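Vibralactone Cyclase (Boreostereum vibrans, PDB 6KD0) probably catalyses the cyclization that forms the fused bicyclic beta-lactone of vibralactone, using an alpha/beta-hydrolase fold. Local coordinates at residues 274-279 with 327-332; 286-291 with 303-308; 311-314 with 319-322. All coordinates share one frame; numbering follows the deposited sequence.

Contact 1: residues 274-279 with 327-332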
# COMPACT_ATOMS: atom_id res chain seq x y z
N PHE A 274 -9.47 -2.48 5.46
CA PHE A 274 -9.89 -3.00 4.17
C PHE A 274 -8.66 -3.61 3.51
O PHE A 274 -7.71 -2.89 3.19
CB PHE A 274 -10.51 -1.90 3.30
CG PHE A 274 -11.16 -2.40 2.02
CD1 PHE A 274 -10.42 -2.57 0.87
CD2 PHE A 274 -12.53 -2.64 1.97
CE1 PHE A 274 -11.02 -3.01 -0.31
CE2 PHE A 274 -13.14 -3.08 0.81
CZ PHE A 274 -12.38 -3.26 -0.34
N PHE A 275 -8.69 -4.93 3.31
CA PHE A 275 -7.54 -5.70 2.89
C PHE A 275 -7.79 -6.27 1.51
O PHE A 275 -8.85 -6.86 1.26
CB PHE A 275 -7.26 -6.83 3.90
CG PHE A 275 -5.89 -7.39 3.82
CD1 PHE A 275 -5.53 -8.25 2.80
CD2 PHE A 275 -4.94 -7.05 4.79
CE1 PHE A 275 -4.25 -8.77 2.72
CE2 PHE A 275 -3.65 -7.58 4.71
CZ PHE A 275 -3.32 -8.43 3.69
N MET A 276 -6.85 -6.08 0.60
CA MET A 276 -6.98 -6.57 -0.77
C MET A 276 -5.85 -7.54 -1.06
O MET A 276 -4.69 -7.21 -0.83
CB MET A 276 -6.97 -5.41 -1.76
CG MET A 276 -7.97 -4.36 -1.43
SD MET A 276 -8.00 -3.05 -2.65
CE MET A 276 -8.86 -3.88 -3.99
N SER A 277 -6.19 -8.71 -1.57
CA SER A 277 -5.23 -9.79 -1.77
C SER A 277 -5.26 -10.27 -3.21
O SER A 277 -6.32 -10.30 -3.84
CB SER A 277 -5.52 -10.96 -0.83
OG SER A 277 -4.49 -11.94 -0.86
N CYS A 278 -4.10 -10.64 -3.72
CA CYS A 278 -3.99 -11.31 -5.01
C CYS A 278 -3.72 -12.79 -4.76
O CYS A 278 -2.90 -13.15 -3.91
CB CYS A 278 -2.88 -10.70 -5.87
SG CYS A 278 -3.26 -9.02 -6.40
N GLY A 279 -4.39 -13.65 -5.53
CA GLY A 279 -4.34 -15.07 -5.24
C GLY A 279 -3.03 -15.73 -5.61
O GLY A 279 -2.57 -16.65 -4.94
N GLN A 327 -8.94 -1.49 -9.20
CA GLN A 327 -8.82 -0.09 -8.79
C GLN A 327 -10.16 0.47 -8.32
O GLN A 327 -10.21 1.23 -7.33
CB GLN A 327 -8.23 0.78 -9.90
CG GLN A 327 -7.95 2.21 -9.44
CD GLN A 327 -6.89 2.31 -8.34
OE1 GLN A 327 -6.14 1.35 -8.09
NE2 GLN A 327 -6.80 3.46 -7.70
N GLU A 328 -11.25 0.09 -8.98
CA GLU A 328 -12.58 0.54 -8.57
C GLU A 328 -12.91 0.05 -7.17
O GLU A 328 -13.49 0.79 -6.36
CB GLU A 328 -13.64 0.06 -9.56
CG GLU A 328 -13.60 0.74 -10.92
CD GLU A 328 -14.44 0.00 -11.96
OE1 GLU A 328 -15.24 -0.88 -11.57
OE2 GLU A 328 -14.29 0.30 -13.17
N GLU A 329 -12.56 -1.19 -6.85
CA GLU A 329 -12.81 -1.73 -5.52
C GLU A 329 -11.88 -1.13 -4.48
O GLU A 329 -12.26 -0.99 -3.31
CB GLU A 329 -12.71 -3.25 -5.53
CG GLU A 329 -13.02 -3.88 -4.17
CD GLU A 329 -13.54 -5.30 -4.28
OE1 GLU A 329 -14.15 -5.79 -3.30
OE2 GLU A 329 -13.33 -5.93 -5.35
N THR A 330 -10.65 -0.75 -4.87
CA THR A 330 -9.80 0.05 -4.00
C THR A 330 -10.52 1.33 -3.59
O THR A 330 -10.59 1.68 -2.40
CB THR A 330 -8.48 0.40 -4.70
OG1 THR A 330 -7.72 -0.79 -4.98
CG2 THR A 330 -7.63 1.35 -3.84
N ILE A 331 -11.06 2.03 -4.58
CA ILE A 331 -11.73 3.30 -4.32
C ILE A 331 -13.00 3.08 -3.49
O ILE A 331 -13.32 3.90 -2.62
CB ILE A 331 -12.02 4.02 -5.65
CG1 ILE A 331 -10.70 4.44 -6.31
CG2 ILE A 331 -12.92 5.21 -5.42
CD1 ILE A 331 -10.86 4.98 -7.72
N GLU A 332 -13.70 1.97 -3.73
CA GLU A 332 -14.89 1.63 -2.93
C GLU A 332 -14.53 1.33 -1.49
O GLU A 332 -15.28 1.67 -0.56
CB GLU A 332 -15.62 0.44 -3.54
CG GLU A 332 -16.59 0.75 -4.67
CD GLU A 332 -17.13 -0.51 -5.34
OE1 GLU A 332 -17.72 -0.40 -6.44
OE2 GLU A 332 -16.97 -1.62 -4.75
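F274 and M276 of strand 273-278 pack against E329 and T330 of helix 321-338 in a buried strand-on-helix contact, where a helix layer meets the central sheet of the alpha/beta-hydrolase fold. The helix lies against one side of that sheet, and the two short segments run nearly antiparallel, their axes 166° apart and 9.8 Å at closest approach. Because side chains alternate along a strand, F274 and M276 both point at the helix while F275 between them faces the other way.

M276 makes the more intimate approach. Its side chain leaves the strand extended and bends only at the last torsion (chi3 75°), which brings sulfur and methyl together to T330: SD lies 3.3 Å from T330 OG1, and M276 CE reaches 3.4 Å from the same oxygen. The two side chains cross at about a right angle. That hydroxyl is already engaged, since T330 OG1 hydrogen-bonds to F326 O one helical turn earlier.

F274 presents the far end of its ring to E329. F274 CZ sits 3.7 Å from the backbone E329 O, approached obliquely, and E329 CG lies in the plane of the ring at its edge, 3.9 Å from CZ. With CG anti to the backbone N (chi1 -178°) and the rest of its chain extended, E329 carries its carboxylate onward to T304 OG1, a hydrogen bond, and to Y306 OH, a weak one, on strand 301-307.

A thioether and a phenyl ring thus meet helix oxygens, T330 OG1 and E329 O, without a hydrogen bond between the segments. The T330 hydroxyl and the E329 carboxylate have their bonds with F326, T304 and Y306 instead, which probably eases the cost of placing them beside apolar side chains.

Contact 2: residues 286-291 with 303-308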
# COMPACT_ATOMS: atom_id res chain seq x y z
N GLU A 286 0.88 -14.72 4.27
CA GLU A 286 1.22 -13.89 5.43
C GLU A 286 0.29 -12.69 5.53
O GLU A 286 0.01 -12.21 6.64
CB GLU A 286 2.69 -13.46 5.39
CG GLU A 286 3.08 -12.54 4.24
CD GLU A 286 4.59 -12.39 4.15
OE1 GLU A 286 5.13 -11.32 4.52
OE2 GLU A 286 5.24 -13.37 3.74
N GLY A 287 -0.22 -12.20 4.40
CA GLY A 287 -1.24 -11.16 4.45
C GLY A 287 -2.56 -11.67 4.99
O GLY A 287 -3.21 -11.00 5.80
N LEU A 288 -2.99 -12.85 4.54
CA LEU A 288 -4.22 -13.43 5.08
C LEU A 288 -4.09 -13.70 6.58
O LEU A 288 -5.03 -13.48 7.35
CB LEU A 288 -4.55 -14.71 4.33
CG LEU A 288 -4.90 -14.55 2.84
CD1 LEU A 288 -5.24 -15.91 2.24
CD2 LEU A 288 -6.03 -13.57 2.68
N LEU A 289 -2.90 -14.11 7.02
CA LEU A 289 -2.66 -14.33 8.44
C LEU A 289 -2.76 -13.03 9.21
O LEU A 289 -3.40 -12.98 10.28
CB LEU A 289 -1.29 -14.97 8.63
CG LEU A 289 -0.81 -15.15 10.05
CD1 LEU A 289 -1.77 -16.06 10.79
CD2 LEU A 289 0.60 -15.73 10.01
N TYR A 290 -2.13 -11.96 8.70
CA TYR A 290 -2.20 -10.67 9.37
C TYR A 290 -3.64 -10.21 9.50
O TYR A 290 -4.08 -9.77 10.57
CB TYR A 290 -1.35 -9.62 8.61
CG TYR A 290 -1.41 -8.23 9.24
CD1 TYR A 290 -2.46 -7.34 8.96
CD2 TYR A 290 -0.45 -7.83 10.15
CE1 TYR A 290 -2.53 -6.11 9.55
CE2 TYR A 290 -0.51 -6.58 10.76
CZ TYR A 290 -1.55 -5.73 10.46
OH TYR A 290 -1.61 -4.50 11.05
N HIS A 291 -4.42 -10.38 8.42
CA HIS A 291 -5.82 -10.01 8.46
C HIS A 291 -6.60 -10.84 9.49
O HIS A 291 -7.47 -10.31 10.20
CB HIS A 291 -6.42 -10.19 7.07
CG HIS A 291 -7.91 -10.15 7.05
ND1 HIS A 291 -8.68 -11.30 7.04
CD2 HIS A 291 -8.77 -9.11 7.03
CE1 HIS A 291 -9.95 -10.96 7.01
NE2 HIS A 291 -10.03 -9.64 6.99
N MET A 303 -12.20 -8.13 3.65
CA MET A 303 -11.20 -8.79 2.83
C MET A 303 -11.78 -8.91 1.42
O MET A 303 -12.98 -9.16 1.26
CB MET A 303 -10.87 -10.16 3.41
CG MET A 303 -10.35 -11.21 2.45
SD MET A 303 -8.64 -10.88 2.00
CE MET A 303 -7.89 -10.76 3.62
N THR A 304 -10.94 -8.69 0.41
CA THR A 304 -11.30 -8.94 -0.98
C THR A 304 -10.17 -9.73 -1.60
O THR A 304 -9.02 -9.28 -1.57
CB THR A 304 -11.50 -7.64 -1.77
OG1 THR A 304 -12.49 -6.84 -1.13
CG2 THR A 304 -11.94 -7.99 -3.18
N MET A 305 -10.50 -10.88 -2.19
CA MET A 305 -9.52 -11.76 -2.82
C MET A 305 -9.70 -11.75 -4.34
O MET A 305 -10.82 -11.91 -4.85
CB MET A 305 -9.64 -13.18 -2.27
CG MET A 305 -8.81 -14.21 -3.03
SD MET A 305 -7.01 -13.98 -2.89
CE MET A 305 -6.74 -14.30 -1.14
N TYR A 306 -8.60 -11.56 -5.08
CA TYR A 306 -8.58 -11.68 -6.53
C TYR A 306 -7.87 -12.96 -6.92
O TYR A 306 -6.63 -12.99 -7.02
CB TYR A 306 -7.90 -10.46 -7.17
CG TYR A 306 -8.83 -9.28 -7.24
CD1 TYR A 306 -9.19 -8.58 -6.10
CD2 TYR A 306 -9.39 -8.88 -8.46
CE1 TYR A 306 -10.06 -7.52 -6.16
CE2 TYR A 306 -10.27 -7.81 -8.53
CZ TYR A 306 -10.59 -7.13 -7.38
OH TYR A 306 -11.47 -6.07 -7.43
N PRO A 307 -8.59 -14.06 -7.12
CA PRO A 307 -7.93 -15.33 -7.46
C PRO A 307 -7.31 -15.29 -8.85
O PRO A 307 -7.77 -14.58 -9.75
CB PRO A 307 -9.05 -16.37 -7.38
CG PRO A 307 -10.33 -15.63 -7.29
CD PRO A 307 -10.05 -14.21 -6.93
N GLY A 308 -6.25 -16.08 -9.01
CA GLY A 308 -5.64 -16.30 -10.31
C GLY A 308 -4.90 -15.12 -10.91
O GLY A 308 -4.58 -15.16 -12.11
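The beta-alpha-beta unit made by strand 273-278, helix 284-296 and strand 301-307 is closed here, where L288 and H291 of the helix rest on M303 and M305 of its second strand. This is the crossover that builds the last parallel strand of the alpha/beta hydrolase sheet, and 301-307 is the outermost strand at that end. Helix and strand segments run nearly antiparallel, at 165°, with 11.0 Å between their axes, a separation that the long methionine side chains can span.

M303 is the central piece. Folded at both chi2 and chi3, its chain turns back so that the terminal methyl comes over one face of the H291 imidazole, off centre toward the rim, in a CH-pi contact, with M303 CE 3.6 Å from the centroid of the H291 ring and 19° off the ring normal. M303 CB lies on the same face, by the NE2 and CE1 end, 3.7 Å from H291 NE2. M303 SD stands farther above that face, 5.1 Å from the H291 centroid, so the methyl and not the sulfur makes the close contact. H291, its CG anti to the backbone N (chi1 167°), lays its ring against M303.

L288 sends its branched end toward both methionines, crossing each at about a right angle. M305, bent in the same way as M303, offers its methyl to the isobutyl fork: M305 CE is 4.0 Å from L288 CD1 and equally far from CD2. F275 and S277 of the neighbouring strand touch M303 and M305. The two methyls L288 CD2 and M303 CE are pressed to 3.5 Å, short for a pair of carbons.

Contact 3: residues 311-314 with 319-322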
# COMPACT_ATOMS: atom_id res chain seq x y z
N HIS A 311 0.72 -10.60 -7.86
CA HIS A 311 1.08 -9.40 -7.11
C HIS A 311 1.21 -8.18 -8.02
O HIS A 311 2.01 -8.17 -8.96
CB HIS A 311 2.41 -9.68 -6.41
CG HIS A 311 2.77 -8.70 -5.34
ND1 HIS A 311 2.41 -8.87 -4.02
CD2 HIS A 311 3.53 -7.57 -5.38
CE1 HIS A 311 2.92 -7.89 -3.29
NE2 HIS A 311 3.60 -7.09 -4.09
N ALA A 312 0.40 -7.16 -7.74
CA ALA A 312 0.46 -5.88 -8.44
C ALA A 312 0.10 -5.97 -9.91
O ALA A 312 0.57 -5.15 -10.71
CB ALA A 312 1.85 -5.24 -8.32
N PHE A 313 -0.71 -6.97 -10.29
CA PHE A 313 -1.11 -7.10 -11.69
C PHE A 313 -1.87 -5.87 -12.17
O PHE A 313 -1.85 -5.57 -13.37
CB PHE A 313 -1.97 -8.34 -11.89
CG PHE A 313 -3.42 -8.11 -11.60
CD1 PHE A 313 -3.89 -8.11 -10.30
CD2 PHE A 313 -4.31 -7.85 -12.63
CE1 PHE A 313 -5.23 -7.88 -10.03
CE2 PHE A 313 -5.65 -7.60 -12.37
CZ PHE A 313 -6.11 -7.62 -11.06
N HIS A 314 -2.56 -5.15 -11.26
CA HIS A 314 -3.32 -3.99 -11.69
C HIS A 314 -2.44 -2.78 -11.99
O HIS A 314 -2.90 -1.87 -12.68
CB HIS A 314 -4.41 -3.64 -10.66
CG HIS A 314 -3.95 -2.78 -9.52
ND1 HIS A 314 -3.10 -3.23 -8.53
CD2 HIS A 314 -4.28 -1.51 -9.18
CE1 HIS A 314 -2.91 -2.27 -7.65
NE2 HIS A 314 -3.61 -1.22 -8.02
N SER A 319 -5.00 -1.96 -18.18
CA SER A 319 -5.99 -1.98 -19.25
C SER A 319 -6.88 -3.21 -19.19
O SER A 319 -7.94 -3.23 -19.82
CB SER A 319 -5.30 -1.87 -20.61
OG SER A 319 -4.49 -3.01 -20.86
N MET A 320 -6.49 -4.23 -18.42
CA MET A 320 -7.39 -5.35 -18.17
C MET A 320 -8.65 -4.85 -17.49
O MET A 320 -8.59 -3.98 -16.62
CB MET A 320 -6.72 -6.40 -17.27
CG MET A 320 -5.70 -7.30 -17.92
SD MET A 320 -4.98 -8.41 -16.69
CE MET A 320 -6.30 -9.59 -16.44
N LYS A 321 -9.80 -5.39 -17.90
CA LYS A 321 -11.04 -5.08 -17.20
C LYS A 321 -10.96 -5.48 -15.73
O LYS A 321 -11.45 -4.77 -14.84
CB LYS A 321 -12.23 -5.76 -17.88
CG LYS A 321 -12.49 -5.25 -19.30
CD LYS A 321 -13.15 -6.31 -20.18
CE LYS A 321 -12.54 -7.71 -20.04
NZ LYS A 321 -11.09 -7.79 -20.40
N LEU A 322 -10.30 -6.61 -15.45
CA LEU A 322 -10.13 -7.07 -14.07
C LEU A 322 -9.29 -6.09 -13.25
O LEU A 322 -9.58 -5.85 -12.07
CB LEU A 322 -9.48 -8.45 -14.06
CG LEU A 322 -9.58 -9.26 -12.78
CD1 LEU A 322 -11.04 -9.46 -12.35
CD2 LEU A 322 -8.89 -10.59 -12.97
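The sulfur-aromatic contact between F313 and M320 and the meeting of F313 with L322 together join two helix starts across a short connection: helix 313-316, just after H311, and helix 321-338, whose N-cap position M320 occupies.

The Met-aromatic part is made at the rim of the ring. M320 SD lies 5.4 Å from the centroid of the F313 ring and 79° off its normal, close to the ring plane, and its nearest ring atom is F313 CD2 at 4.2 Å. The sulfur therefore faces the C-H border of the phenyl group rather than its pi cloud. The two side chains cross at about a right angle. M320 also touches F18 and V21 of helix 18-24.

The contact with L322, in the first turn of the longer helix, has an apolar and a polar side. The apolar pair is F313 CZ with L322 CG, 4.2 Å apart. The carbonyl oxygen comes to the C-H edge, near the plane of the ring, with L322 O 4.0 Å from F313 CZ. The phenyl group takes the position between backbone N and carbonyl carbon (chi1 85°), which turns it toward residues 320-322. One face is met by H314 CB, which stands 4.3 Å above the plane of the F313 ring, over its centre.

H311, two residues before F313, is hydrogen-bonded through both ring nitrogens: ND1 to D281 OD2 and NE2 to S177 OG. With S177 in a GxSxG elbow, this fits the geometry of a Ser-His-Asp triad, consistent with an alpha/beta-hydrolase active site, and F313 with its packing follows in the chain directly after the probable histidine loop.

In the fold
Contacts 1 and 3 are buried and share helix 321-338, which meets the sheet in contact 1 and, at its start, the segment following H311 in contact 3. Contact 2 is only partly buried, at the outermost strand, where helix 284-296 packs on the sheet. Strand 273-278 ties contacts 1 and 2 together: F274 and M276 meet helix 321-338, whereas F275 CZ packs on G287 O of helix 284-296. Methionine recurs with different partners: a threonine hydroxyl in contact 1, the face of an imidazole in contact 2, the edge of a phenyl ring in contact 3. C278 touches F313, so strand 273-278 also borders the loop carrying the probable catalytic histidine.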